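Local structure of leucine--trna ligase (Agrobacterium radiobacter, 5AH5) at residues R194-D198 and T408-L412; V214-Q218 and A530-I535; S537-K542 and D553-V557. The protein probably attaches leucine to its cognate tRNA at the expense of ATP, as a class I aminoacyl-tRNA synthetase, and carries a domain for editing mischarged tRNA. All blocks are in the same frame, centred on the assembly; numbering follows the deposited sequence.

Contact 1: residues R194-D198 and T408-L412; sequences RSYAD and TQYRL. With nucleotides of chain D.
Arg194 reaches across to the backbone of Tyr410 and Leu412 and ends in a fork of hydrogen bonds. From CB the chain runs through CG and CD, both 3.4 Å from Leu412 O, and a bend about the CG-CD bond (chi3 68°) turns the guanidinium edge toward the backbone at the end of strand 404-410. NH1 then donates to two carbonyls lying near the guanidinium plane, Leu412 O at 2.7 Å and Tyr410 O at 2.9 Å; the first is met almost head-on, the second from above its carbonyl plane. NH2 donates to a water that also accepts from Tyr410 N and donates to Gln409 OE1. Nearer the backbone of 194-198, Ala197 CB packs against Leu412 CD2 (3.6 Å) and Tyr410 CD2. Tyr410 OH is modelled only 2.3 Å from Asp198 OD1; a hydrogen bond is likely, but its length is doubtful. OD1 also forms a salt bridge with Arg224. Arg411 NE donates to O3' of C80 of chain D (2.9 Å) and NH2 to OP1 of A81 of chain D. One cationic side chain thus satisfies two carbonyls where the strand from the editing domain runs out, while Arg411, between the two carbonyl residues, holds the tRNA backbone.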
loop_
_atom_site.group_PDB
_atom_site.type_symbol
_atom_site.label_atom_id
_atom_site.label_comp_id
_atom_site.label_asym_id
_atom_site.label_seq_id
_atom_site.Cartn_x
_atom_site.Cartn_y
_atom_site.Cartn_z
ATOM N N ARG B 194 -4.019 12.198 -16.236
ATOM C CA ARG B 194 -5.043 11.797 -17.216
ATOM C C ARG B 194 -4.452 11.138 -18.447
ATOM O O ARG B 194 -5.015 10.174 -18.939
ATOM C CB ARG B 194 -6.003 12.936 -17.589
ATOM C CG ARG B 194 -7.038 13.220 -16.516
ATOM C CD ARG B 194 -7.859 14.490 -16.765
ATOM N NE ARG B 194 -8.713 14.322 -17.923
ATOM C CZ ARG B 194 -9.923 13.759 -17.940
ATOM N NH1 ARG B 194 -10.522 13.298 -16.847
ATOM N NH2 ARG B 194 -10.566 13.675 -19.090
ATOM N N SER B 195 -3.301 11.598 -18.906
ATOM C CA SER B 195 -2.687 11.049 -20.117
ATOM C C SER B 195 -2.135 9.632 -19.905
ATOM O O SER B 195 -1.835 8.937 -20.864
ATOM C CB SER B 195 -1.569 11.987 -20.629
ATOM O OG SER B 195 -0.486 12.082 -19.691
ATOM N N TYR B 196 -1.943 9.251 -18.649
ATOM C CA TYR B 196 -1.560 7.907 -18.272
ATOM C C TYR B 196 -2.721 7.057 -17.772
ATOM O O TYR B 196 -2.512 5.922 -17.368
ATOM C CB TYR B 196 -0.506 7.958 -17.172
ATOM C CG TYR B 196 0.852 8.274 -17.708
ATOM C CD1 TYR B 196 1.121 9.513 -18.305
ATOM C CD2 TYR B 196 1.876 7.338 -17.638
ATOM C CE1 TYR B 196 2.373 9.804 -18.810
ATOM C CE2 TYR B 196 3.125 7.625 -18.123
ATOM C CZ TYR B 196 3.373 8.870 -18.701
ATOM O OH TYR B 196 4.630 9.118 -19.184
ATOM N N ALA B 197 -3.931 7.580 -17.806
ATOM C CA ALA B 197 -5.047 6.929 -17.135
ATOM C C ALA B 197 -5.391 5.565 -17.734
ATOM O O ALA B 197 -5.782 4.657 -16.999
ATOM C CB ALA B 197 -6.277 7.814 -17.141
ATOM N N ASP B 198 -5.273 5.441 -19.046
ATOM C CA ASP B 198 -5.468 4.165 -19.702
ATOM C C ASP B 198 -4.478 3.080 -19.239
ATOM O O ASP B 198 -4.868 1.951 -19.007
ATOM C CB ASP B 198 -5.359 4.321 -21.232
ATOM C CG ASP B 198 -6.655 4.808 -21.880
ATOM O OD1 ASP B 198 -7.748 4.799 -21.257
ATOM O OD2 ASP B 198 -6.562 5.159 -23.063
ATOM N N THR B 408 -14.442 8.865 -25.144
ATOM C CA THR B 408 -13.936 8.196 -23.923
ATOM C C THR B 408 -13.700 9.246 -22.821
ATOM O O THR B 408 -12.830 10.114 -22.975
ATOM C CB THR B 408 -12.620 7.416 -24.186
ATOM O OG1 THR B 408 -12.776 6.513 -25.287
ATOM C CG2 THR B 408 -12.228 6.600 -22.964
ATOM N N GLN B 409 -14.462 9.159 -21.723
ATOM C CA GLN B 409 -14.325 10.084 -20.571
ATOM C C GLN B 409 -13.780 9.423 -19.293
ATOM O O GLN B 409 -14.026 8.239 -19.043
ATOM C CB GLN B 409 -15.665 10.747 -20.255
ATOM C CG GLN B 409 -16.322 11.488 -21.442
ATOM C CD GLN B 409 -15.489 12.618 -22.077
ATOM O OE1 GLN B 409 -14.500 13.109 -21.526
ATOM N NE2 GLN B 409 -15.900 13.024 -23.258
ATOM N N TYR B 410 -13.071 10.203 -18.474
ATOM C CA TYR B 410 -12.453 9.695 -17.248
ATOM C C TYR B 410 -12.881 10.525 -16.067
ATOM O O TYR B 410 -12.869 11.741 -16.144
ATOM C CB TYR B 410 -10.932 9.729 -17.372
ATOM C CG TYR B 410 -10.382 8.942 -18.540
ATOM C CD1 TYR B 410 -10.340 9.493 -19.826
ATOM C CD2 TYR B 410 -9.916 7.647 -18.369
ATOM C CE1 TYR B 410 -9.874 8.766 -20.895
ATOM C CE2 TYR B 410 -9.412 6.926 -19.426
ATOM C CZ TYR B 410 -9.406 7.478 -20.682
ATOM O OH TYR B 410 -8.923 6.749 -21.713
ATOM N N ARG B 411 -13.229 9.888 -14.959
ATOM C CA ARG B 411 -13.496 10.598 -13.693
ATOM C C ARG B 411 -12.235 11.270 -13.077
ATOM O O ARG B 411 -12.339 12.281 -12.391
ATOM C CB ARG B 411 -14.056 9.595 -12.716
ATOM C CG ARG B 411 -14.394 10.085 -11.338
ATOM C CD ARG B 411 -14.612 8.930 -10.372
ATOM N NE ARG B 411 -14.679 9.463 -9.017
ATOM C CZ ARG B 411 -13.649 9.954 -8.314
ATOM N NH1 ARG B 411 -12.400 9.926 -8.784
ATOM N NH2 ARG B 411 -13.877 10.453 -7.109
ATOM N N LEU B 412 -11.096 10.606 -13.240
ATOM C CA LEU B 412 -9.781 11.046 -12.783
ATOM C C LEU B 412 -9.516 12.520 -13.162
ATOM O O LEU B 412 -9.600 12.914 -14.342
ATOM C CB LEU B 412 -8.733 10.155 -13.464
ATOM C CG LEU B 412 -7.280 10.326 -13.092
ATOM C CD1 LEU B 412 -7.092 9.998 -11.637
ATOM C CD2 LEU B 412 -6.364 9.488 -13.954
ATOM P P C D 80 -14.901 6.505 -3.048
ATOM O OP1 C D 80 -13.754 7.468 -3.159
ATOM O OP2 C D 80 -15.920 6.670 -2.004
ATOM O "O5'" C D 80 -15.689 6.576 -4.418
ATOM C "C5'" C D 80 -15.027 6.787 -5.642
ATOM C "C4'" C D 80 -16.023 6.678 -6.762
ATOM O "O4'" C D 80 -16.653 5.368 -6.764
ATOM C "C3'" C D 80 -17.205 7.631 -6.713
ATOM O "O3'" C D 80 -16.797 8.936 -7.116
ATOM C "C2'" C D 80 -18.141 6.951 -7.696
ATOM O "O2'" C D 80 -17.700 7.086 -9.024
ATOM C "C1'" C D 80 -17.991 5.489 -7.260
ATOM N N1 C D 80 -18.960 5.114 -6.193
ATOM C C2 C D 80 -20.299 4.931 -6.546
ATOM O O2 C D 80 -20.625 5.039 -7.736
ATOM N N3 C D 80 -21.201 4.627 -5.582
ATOM C C4 C D 80 -20.821 4.586 -4.304
ATOM N N4 C D 80 -21.743 4.297 -3.384
ATOM C C5 C D 80 -19.475 4.841 -3.908
ATOM C C6 C D 80 -18.583 5.076 -4.878
ATOM P P A D 81 -17.411 10.258 -6.424
ATOM O OP1 A D 81 -16.701 11.394 -7.047
ATOM O OP2 A D 81 -17.409 10.118 -4.963
ATOM O "O5'" A D 81 -18.917 10.268 -6.942
ATOM C "C5'" A D 81 -19.114 10.308 -8.366
ATOM C "C4'" A D 81 -20.560 10.122 -8.746
ATOM O "O4'" A D 81 -20.966 8.744 -8.556
ATOM C "C3'" A D 81 -21.615 10.921 -7.977
ATOM O "O3'" A D 81 -21.550 12.282 -8.400
ATOM C "C2'" A D 81 -22.867 10.151 -8.371
ATOM O "O2'" A D 81 -23.328 10.485 -9.669
ATOM C "C1'" A D 81 -22.354 8.709 -8.277
ATOM N N9 A D 81 -22.531 8.206 -6.925
ATOM C C8 A D 81 -21.672 8.262 -5.856
ATOM N N7 A D 81 -22.176 7.784 -4.745
ATOM C C5 A D 81 -23.461 7.399 -5.103
ATOM C C6 A D 81 -24.510 6.809 -4.376
ATOM N N6 A D 81 -24.426 6.492 -3.082
ATOM N N1 A D 81 -25.666 6.563 -5.030
ATOM C C2 A D 81 -25.748 6.875 -6.331
ATOM N N3 A D 81 -24.831 7.427 -7.124
ATOM C C4 A D 81 -23.698 7.667 -6.440
HETATM O O HOH W 1 -13.066 12.842 -19.029
#

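Contact 2: residues V214-Q218 and A530-I535; sequences VRNIQ and ATLHLI. With LSS (5'-O-(L-leucylsulfamoyl)adenosine), chain I; nucleotides of chain D.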
loop_
_atom_site.group_PDB
_atom_site.type_symbol
_atom_site.label_atom_id
_atom_site.label_comp_id
_atom_site.label_asym_id
_atom_site.label_seq_id
_atom_site.Cartn_x
_atom_site.Cartn_y
_atom_site.Cartn_z
ATOM N N VAL B 214 -8.190 -3.550 -3.635
ATOM C CA VAL B 214 -7.389 -2.341 -3.940
ATOM C C VAL B 214 -7.471 -2.051 -5.445
ATOM O O VAL B 214 -7.748 -0.909 -5.884
ATOM C CB VAL B 214 -5.952 -2.500 -3.453
ATOM C CG1 VAL B 214 -5.068 -1.374 -3.945
ATOM C CG2 VAL B 214 -5.913 -2.541 -1.945
ATOM N N ARG B 215 -7.352 -3.089 -6.237
ATOM C CA ARG B 215 -7.463 -2.935 -7.696
ATOM C C ARG B 215 -8.796 -2.360 -8.198
ATOM O O ARG B 215 -8.811 -1.454 -9.060
ATOM C CB ARG B 215 -7.163 -4.246 -8.404
ATOM C CG ARG B 215 -5.696 -4.606 -8.307
ATOM C CD ARG B 215 -5.364 -5.749 -9.205
ATOM N NE ARG B 215 -5.701 -6.995 -8.546
ATOM C CZ ARG B 215 -5.795 -8.173 -9.159
ATOM N NH1 ARG B 215 -5.584 -8.283 -10.481
ATOM N NH2 ARG B 215 -6.081 -9.252 -8.424
ATOM N N ASN B 216 -9.885 -2.893 -7.651
ATOM C CA ASN B 216 -11.218 -2.451 -7.971
ATOM C C ASN B 216 -11.434 -1.017 -7.438
ATOM O O ASN B 216 -12.062 -0.248 -8.066
ATOM C CB ASN B 216 -12.284 -3.387 -7.353
ATOM C CG ASN B 216 -13.716 -2.919 -7.655
ATOM O OD1 ASN B 216 -14.148 -2.956 -8.797
ATOM N ND2 ASN B 216 -14.398 -2.409 -6.672
ATOM N N ILE B 217 -10.932 -0.685 -6.269
ATOM C CA ILE B 217 -11.032 0.710 -5.780
ATOM C C ILE B 217 -10.344 1.696 -6.757
ATOM O O ILE B 217 -10.905 2.782 -7.085
ATOM C CB ILE B 217 -10.519 0.817 -4.344
ATOM C CG1 ILE B 217 -11.486 0.101 -3.391
ATOM C CG2 ILE B 217 -10.437 2.266 -3.886
ATOM C CD1 ILE B 217 -10.897 -0.149 -2.014
ATOM N N GLN B 218 -9.203 1.286 -7.314
ATOM C CA GLN B 218 -8.526 2.120 -8.301
ATOM C C GLN B 218 -9.284 2.213 -9.619
ATOM O O GLN B 218 -9.287 3.252 -10.269
ATOM C CB GLN B 218 -7.073 1.683 -8.522
ATOM C CG GLN B 218 -6.156 1.952 -7.316
ATOM C CD GLN B 218 -4.653 1.949 -7.642
ATOM O OE1 GLN B 218 -4.221 1.641 -8.761
ATOM N NE2 GLN B 218 -3.853 2.294 -6.644
ATOM N N ALA B 530 -5.177 3.548 -1.071
ATOM C CA ALA B 530 -5.591 2.991 -2.346
ATOM C C ALA B 530 -5.772 4.011 -3.443
ATOM O O ALA B 530 -5.417 3.765 -4.612
ATOM C CB ALA B 530 -6.875 2.183 -2.154
ATOM N N THR B 531 -6.357 5.160 -3.124
ATOM C CA THR B 531 -6.449 6.188 -4.157
ATOM C C THR B 531 -5.739 7.472 -3.702
ATOM O O THR B 531 -6.117 8.540 -4.163
ATOM C CB THR B 531 -7.883 6.509 -4.573
ATOM O OG1 THR B 531 -8.574 6.997 -3.443
ATOM C CG2 THR B 531 -8.573 5.274 -5.142
ATOM N N LEU B 532 -4.717 7.338 -2.836
ATOM C CA LEU B 532 -3.683 8.372 -2.630
ATOM C C LEU B 532 -2.339 7.831 -3.110
ATOM O O LEU B 532 -2.125 7.788 -4.279
ATOM C CB LEU B 532 -3.643 8.855 -1.170
ATOM C CG LEU B 532 -4.874 9.704 -0.775
ATOM C CD1 LEU B 532 -5.258 9.570 0.673
ATOM C CD2 LEU B 532 -4.673 11.160 -1.104
ATOM N N HIS B 533 -1.445 7.410 -2.224
ATOM C CA HIS B 533 -0.081 7.069 -2.588
ATOM C C HIS B 533 0.001 5.908 -3.608
ATOM O O HIS B 533 0.845 5.945 -4.517
ATOM C CB HIS B 533 0.733 6.811 -1.330
ATOM C CG HIS B 533 1.964 5.959 -1.533
ATOM N ND1 HIS B 533 3.106 6.432 -2.136
ATOM C CD2 HIS B 533 2.261 4.696 -1.113
ATOM C CE1 HIS B 533 4.034 5.481 -2.135
ATOM N NE2 HIS B 533 3.540 4.409 -1.543
ATOM N N LEU B 534 -0.917 4.927 -3.531
ATOM C CA LEU B 534 -0.888 3.776 -4.438
ATOM C C LEU B 534 -1.329 4.164 -5.832
ATOM O O LEU B 534 -0.983 3.492 -6.770
ATOM C CB LEU B 534 -1.765 2.602 -3.871
ATOM C CG LEU B 534 -1.260 1.987 -2.548
ATOM C CD1 LEU B 534 -2.232 1.042 -1.852
ATOM C CD2 LEU B 534 0.104 1.308 -2.775
ATOM N N ILE B 535 -2.111 5.234 -6.018
ATOM C CA ILE B 535 -2.305 5.735 -7.392
ATOM C C ILE B 535 -1.087 6.520 -7.830
ATOM O O ILE B 535 -0.564 6.295 -8.891
ATOM C CB ILE B 535 -3.477 6.705 -7.506
ATOM C CG1 ILE B 535 -4.782 5.946 -7.413
ATOM C CG2 ILE B 535 -3.436 7.453 -8.856
ATOM C CD1 ILE B 535 -5.174 5.230 -8.686
HETATM C C1 LSS I . 1.585 7.292 6.014
HETATM N N1 LSS I . -3.055 -0.002 12.425
HETATM O O1 LSS I . 0.473 6.841 5.854
HETATM S S1 LSS I . 1.493 6.949 8.453
HETATM C C2 LSS I . -2.402 -0.531 11.392
HETATM N N2 LSS I . 2.163 7.400 7.197
HETATM O O2 LSS I . -1.419 2.113 7.340
HETATM N N3 LSS I . -1.574 0.185 10.601
HETATM O O3 LSS I . 1.034 1.661 6.163
HETATM C C4 LSS I . -1.395 1.498 10.878
HETATM N N4 LSS I . 3.533 8.620 5.185
HETATM O O4 LSS I . 1.503 2.664 9.271
HETATM C C5 LSS I . -2.117 2.123 11.887
HETATM O O5 LSS I . 1.274 5.370 8.350
HETATM C C6 LSS I . -2.978 1.357 12.655
HETATM N N6 LSS I . -3.639 1.951 13.682
HETATM C C7 LSS I . 3.344 7.040 2.508
HETATM N N7 LSS I . -1.773 3.437 11.890
HETATM C C8 LSS I . -0.897 3.644 10.869
HETATM C C9 LSS I . 2.689 6.675 3.843
HETATM N N9 LSS I . -0.653 2.444 10.279
HETATM C CA LSS I . 2.340 7.809 4.824
HETATM C C10 LSS I . 2.315 7.775 1.635
HETATM C C11 LSS I . 3.919 5.726 1.871
HETATM O O1A LSS I . 0.159 7.460 8.797
HETATM C C21 LSS I . 0.179 2.177 9.123
HETATM C C22 LSS I . -0.348 2.824 7.890
HETATM C C23 LSS I . 0.878 2.858 6.974
HETATM C C24 LSS I . 1.987 3.026 7.992
HETATM C C25 LSS I . 2.383 4.489 8.197
HETATM O O2A LSS I . 2.356 7.074 9.608
ATOM P P C D 4 -18.347 -6.588 -10.054
ATOM O OP1 C D 4 -17.916 -7.584 -11.070
ATOM O OP2 C D 4 -19.712 -6.623 -9.476
ATOM O "O5'" C D 4 -17.441 -6.681 -8.745
ATOM C "C5'" C D 4 -16.022 -6.479 -8.834
ATOM C "C4'" C D 4 -15.455 -6.082 -7.491
ATOM O "O4'" C D 4 -16.176 -4.965 -6.896
ATOM C "C3'" C D 4 -15.538 -7.140 -6.410
ATOM O "O3'" C D 4 -14.581 -8.154 -6.633
ATOM C "C2'" C D 4 -15.245 -6.306 -5.178
ATOM O "O2'" C D 4 -13.868 -6.026 -4.993
ATOM C "C1'" C D 4 -16.092 -5.069 -5.480
ATOM N N1 C D 4 -17.453 -5.139 -4.914
ATOM C C2 C D 4 -17.590 -5.072 -3.529
ATOM O O2 C D 4 -16.570 -4.989 -2.828
ATOM N N3 C D 4 -18.827 -5.100 -2.983
ATOM C C4 C D 4 -19.902 -5.198 -3.769
ATOM N N4 C D 4 -21.102 -5.215 -3.182
ATOM C C5 C D 4 -19.795 -5.277 -5.187
ATOM C C6 C D 4 -18.562 -5.235 -5.714
ATOM P P C D 3 -22.823 -3.469 -12.236
ATOM O OP1 C D 3 -22.537 -4.227 -13.481
ATOM O OP2 C D 3 -23.895 -3.920 -11.303
ATOM O "O5'" C D 3 -21.468 -3.358 -11.411
ATOM C "C5'" C D 3 -20.220 -3.177 -12.102
ATOM C "C4'" C D 3 -19.110 -2.869 -11.128
ATOM O "O4'" C D 3 -19.497 -1.790 -10.225
ATOM C "C3'" C D 3 -18.720 -3.960 -10.146
ATOM O "O3'" C D 3 -18.050 -5.108 -10.667
ATOM C "C2'" C D 3 -17.877 -3.148 -9.184
ATOM O "O2'" C D 3 -16.657 -2.745 -9.766
ATOM C "C1'" C D 3 -18.765 -1.914 -9.009
ATOM N N1 C D 3 -19.704 -2.026 -7.868
ATOM C C2 C D 3 -19.186 -1.906 -6.571
ATOM O O2 C D 3 -17.964 -1.704 -6.427
ATOM N N3 C D 3 -20.027 -2.000 -5.511
ATOM C C4 C D 3 -21.328 -2.237 -5.708
ATOM C C5 C D 3 -21.877 -2.379 -7.016
ATOM C C6 C D 3 -21.038 -2.268 -8.058
#
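Gln218 meets Ala530 and Leu534 through a side chain whose CG lies beside the backbone N (chi1 -69°) and which runs on extended (chi2 -162°), carrying the amide from helix 212-222 to the turn that opens helix 533-546. That helix is the crossover of a beta-alpha-beta unit in the parallel sheet of the class I catalytic domain, a Rossmann-type fold. NE2 donates to Ala530 O at 3.0 Å, approaching in the carbonyl plane (C=O...N angle 153°), and more weakly to Leu534 O at 3.1 Å. One amide nitrogen therefore ties the residues on both sides of the helix start, where Leu532 occupies the N-cap position. The other end of the amide is held too, since OE1 accepts from Arg538. Ile535 runs past Gln218 in the opposite direction and lays its CD1 3.5 Å from Gln218 CD, so that an apolar methyl packs against the buried amide. The preceding residue, Ile217, touches both the Thr531 and Ala530 methyls through its CG2, 3.8 Å from Thr531 CG2, and one turn back Val214 CG1 packs more loosely on Ala530 CB and Leu534 CD1.

The two segments also face different bound partners, the tRNA and the adenylate analogue. Asn216 points to the tRNA, where O2' of C3 of chain D donates to its OD1. His533, a residue of the analogue's pocket, lies against the leucine side chain of that ligand: C11 sits over one ring face, offset toward the rim, and His533 CB comes within 3.5 Å of C10.

Contact 3: residues S537-K542 and D553-V557; sequences SRFITK and DEPFV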
loop_
_atom_site.group_PDB
_atom_site.type_symbol
_atom_site.label_atom_id
_atom_site.label_comp_id
_atom_site.label_asym_id
_atom_site.label_seq_id
_atom_site.Cartn_x
_atom_site.Cartn_y
_atom_site.Cartn_z
ATOM N N SER B 537 2.154 6.835 -6.888
ATOM C CA SER B 537 3.354 5.985 -7.039
ATOM C C SER B 537 3.329 5.138 -8.319
ATOM O O SER B 537 4.361 5.011 -9.016
ATOM C CB SER B 537 3.504 5.070 -5.801
ATOM O OG SER B 537 2.403 4.166 -5.691
ATOM N N ARG B 538 2.169 4.556 -8.653
ATOM C CA ARG B 538 2.103 3.829 -9.912
ATOM C C ARG B 538 2.249 4.820 -11.069
ATOM O O ARG B 538 2.954 4.545 -12.038
ATOM C CB ARG B 538 0.825 3.007 -10.044
ATOM C CG ARG B 538 0.693 1.908 -8.992
ATOM C CD ARG B 538 -0.670 1.205 -9.152
ATOM N NE ARG B 538 -0.702 0.629 -10.507
ATOM C CZ ARG B 538 -1.656 0.787 -11.427
ATOM N NH1 ARG B 538 -2.806 1.407 -11.172
ATOM N NH2 ARG B 538 -1.462 0.251 -12.629
ATOM N N PHE B 539 1.607 5.977 -10.962
ATOM C CA PHE B 539 1.685 6.971 -12.032
ATOM C C PHE B 539 3.136 7.471 -12.249
ATOM O O PHE B 539 3.646 7.521 -13.370
ATOM C CB PHE B 539 0.735 8.144 -11.731
ATOM C CG PHE B 539 1.008 9.379 -12.545
ATOM C CD1 PHE B 539 1.064 9.320 -13.926
ATOM C CD2 PHE B 539 1.197 10.607 -11.924
ATOM C CE1 PHE B 539 1.295 10.456 -14.692
ATOM C CE2 PHE B 539 1.457 11.753 -12.678
ATOM C CZ PHE B 539 1.498 11.676 -14.065
ATOM N N ILE B 540 3.823 7.763 -11.170
ATOM C CA ILE B 540 5.151 8.399 -11.291
ATOM C C ILE B 540 6.153 7.350 -11.751
ATOM O O ILE B 540 7.126 7.697 -12.436
ATOM C CB ILE B 540 5.543 9.174 -9.996
ATOM C CG1 ILE B 540 4.725 10.468 -9.913
ATOM C CG2 ILE B 540 7.026 9.487 -9.855
ATOM C CD1 ILE B 540 4.894 11.414 -11.066
ATOM N N THR B 541 5.880 6.065 -11.458
ATOM C CA THR B 541 6.772 4.987 -11.916
ATOM C C THR B 541 6.735 4.865 -13.435
ATOM O O THR B 541 7.770 4.799 -14.101
ATOM C CB THR B 541 6.487 3.695 -11.145
ATOM O OG1 THR B 541 6.794 3.927 -9.751
ATOM C CG2 THR B 541 7.363 2.508 -11.682
ATOM N N LYS B 542 5.543 4.965 -13.996
ATOM C CA LYS B 542 5.384 4.929 -15.439
ATOM C C LYS B 542 6.026 6.142 -16.100
ATOM O O LYS B 542 6.685 6.038 -17.116
ATOM C CB LYS B 542 3.888 4.836 -15.767
ATOM C CG LYS B 542 3.266 3.536 -15.196
ATOM C CD LYS B 542 1.871 3.302 -15.681
ATOM C CE LYS B 542 1.199 2.077 -15.044
ATOM N NZ LYS B 542 2.019 0.827 -15.154
ATOM N N ASP B 553 7.840 -0.827 -14.913
ATOM C CA ASP B 553 6.645 -0.042 -15.160
ATOM C C ASP B 553 5.701 -0.049 -13.986
ATOM O O ASP B 553 4.671 0.621 -14.031
ATOM C CB ASP B 553 5.919 -0.635 -16.394
ATOM C CG ASP B 553 5.065 0.381 -17.117
ATOM O OD1 ASP B 553 5.617 1.433 -17.512
ATOM O OD2 ASP B 553 3.870 0.149 -17.325
ATOM N N GLU B 554 6.012 -0.825 -12.948
ATOM C CA GLU B 554 5.139 -0.945 -11.781
ATOM C C GLU B 554 6.012 -1.007 -10.590
ATOM O O GLU B 554 6.974 -1.741 -10.627
ATOM C CB GLU B 554 4.259 -2.216 -11.808
ATOM C CG GLU B 554 3.090 -2.069 -12.757
ATOM C CD GLU B 554 1.942 -1.204 -12.228
ATOM O OE1 GLU B 554 1.803 -0.959 -10.993
ATOM O OE2 GLU B 554 1.133 -0.791 -13.070
ATOM N N PRO B 555 5.698 -0.220 -9.536
ATOM C CA PRO B 555 6.616 -0.120 -8.415
ATOM C C PRO B 555 6.651 -1.298 -7.499
ATOM O O PRO B 555 7.679 -1.506 -6.860
ATOM C CB PRO B 555 6.048 1.083 -7.621
ATOM C CG PRO B 555 4.610 1.129 -8.022
ATOM C CD PRO B 555 4.645 0.786 -9.454
ATOM N N PHE B 556 5.501 -1.964 -7.307
ATOM C CA PHE B 556 5.359 -2.925 -6.213
ATOM C C PHE B 556 4.731 -4.254 -6.757
ATOM O O PHE B 556 3.659 -4.246 -7.343
ATOM C CB PHE B 556 4.501 -2.349 -5.078
ATOM C CG PHE B 556 4.834 -0.907 -4.688
ATOM C CD1 PHE B 556 6.047 -0.591 -4.120
ATOM C CD2 PHE B 556 3.863 0.110 -4.794
ATOM C CE1 PHE B 556 6.338 0.744 -3.756
ATOM C CE2 PHE B 556 4.137 1.419 -4.393
ATOM C CZ PHE B 556 5.406 1.735 -3.921
ATOM N N VAL B 557 5.445 -5.346 -6.635
ATOM C CA VAL B 557 4.971 -6.623 -7.194
ATOM C C VAL B 557 3.792 -7.158 -6.375
ATOM O O VAL B 557 2.704 -7.303 -6.883
ATOM C CB VAL B 557 6.102 -7.668 -7.312
ATOM C CG1 VAL B 557 5.546 -9.057 -7.759
ATOM C CG2 VAL B 557 7.106 -7.213 -8.333
#
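Glu554 lies side-on against Arg538, each carboxylate oxygen taking one N-H: NE donates to OE1 at 3.0 Å and NH2 to OE2 at 2.8 Å. Both bonds are nearly straight (166° or more) and use the syn lone pairs, and the carboxylate and guanidinium planes lie only 14° apart. Although the CB of Glu554 points away from the helix, a fold at chi2 (-76°) brings its carboxylate round to Arg538 and Lys542. Lys542 NZ is a second donor to Glu554 OE2, at 2.8 Å and from above the carboxylate plane. The same ammonium grips Asp553 through both its backbone O and its OD2 (2.9 Å). It lies among Asp553, Glu554 and Asp203, its further salt-bridge partner, and probably eases the closeness of the Asp553 and Asp203 carboxylates.

Beside this polar cluster Pro555 leans on the helix, its CB 3.6 Å from Thr541 OG1. That hydroxyl is turned back to Ser537 O at 2.8 Å, reaching the carbonyl from the opposite face to Thr541 N. The methyl CG2 of Thr541 rests against the peptide joining Asp553 to Glu554. Further along, Ser537 OG, hydrogen-bonded to His533 O, lies at the edge of the Phe556 ring.

In the outer shell, Arg538 NH1 is held by Leu200 O, and Asp553 OD1 by His545, while Phe556 stacks on Tyr523. Together these contacts pin helix 533-546 to the chain entering strand 556-560, as the second half of a beta-alpha-beta crossover in the Rossmann-type catalytic domain.

From the N terminus the chain first passes 194-198, then 214-218 in the next helix, and afterwards makes its excursion through the editing domain. Contact 1 closes that loop at 408-412, whereas contact 2 waits until 530-535, so the two cross. Contact 3 follows in series and spans only the short connection from helix 533-546 to strand 556-560. Contacts 2 and 3 share that helix and touch through Gln218 and Arg538, and Tyr196 of contact 1 packs on Phe539 and Lys542 of contact 3. The helices leading to the editing domain, its returning strand and the catalytic sheet are thereby joined.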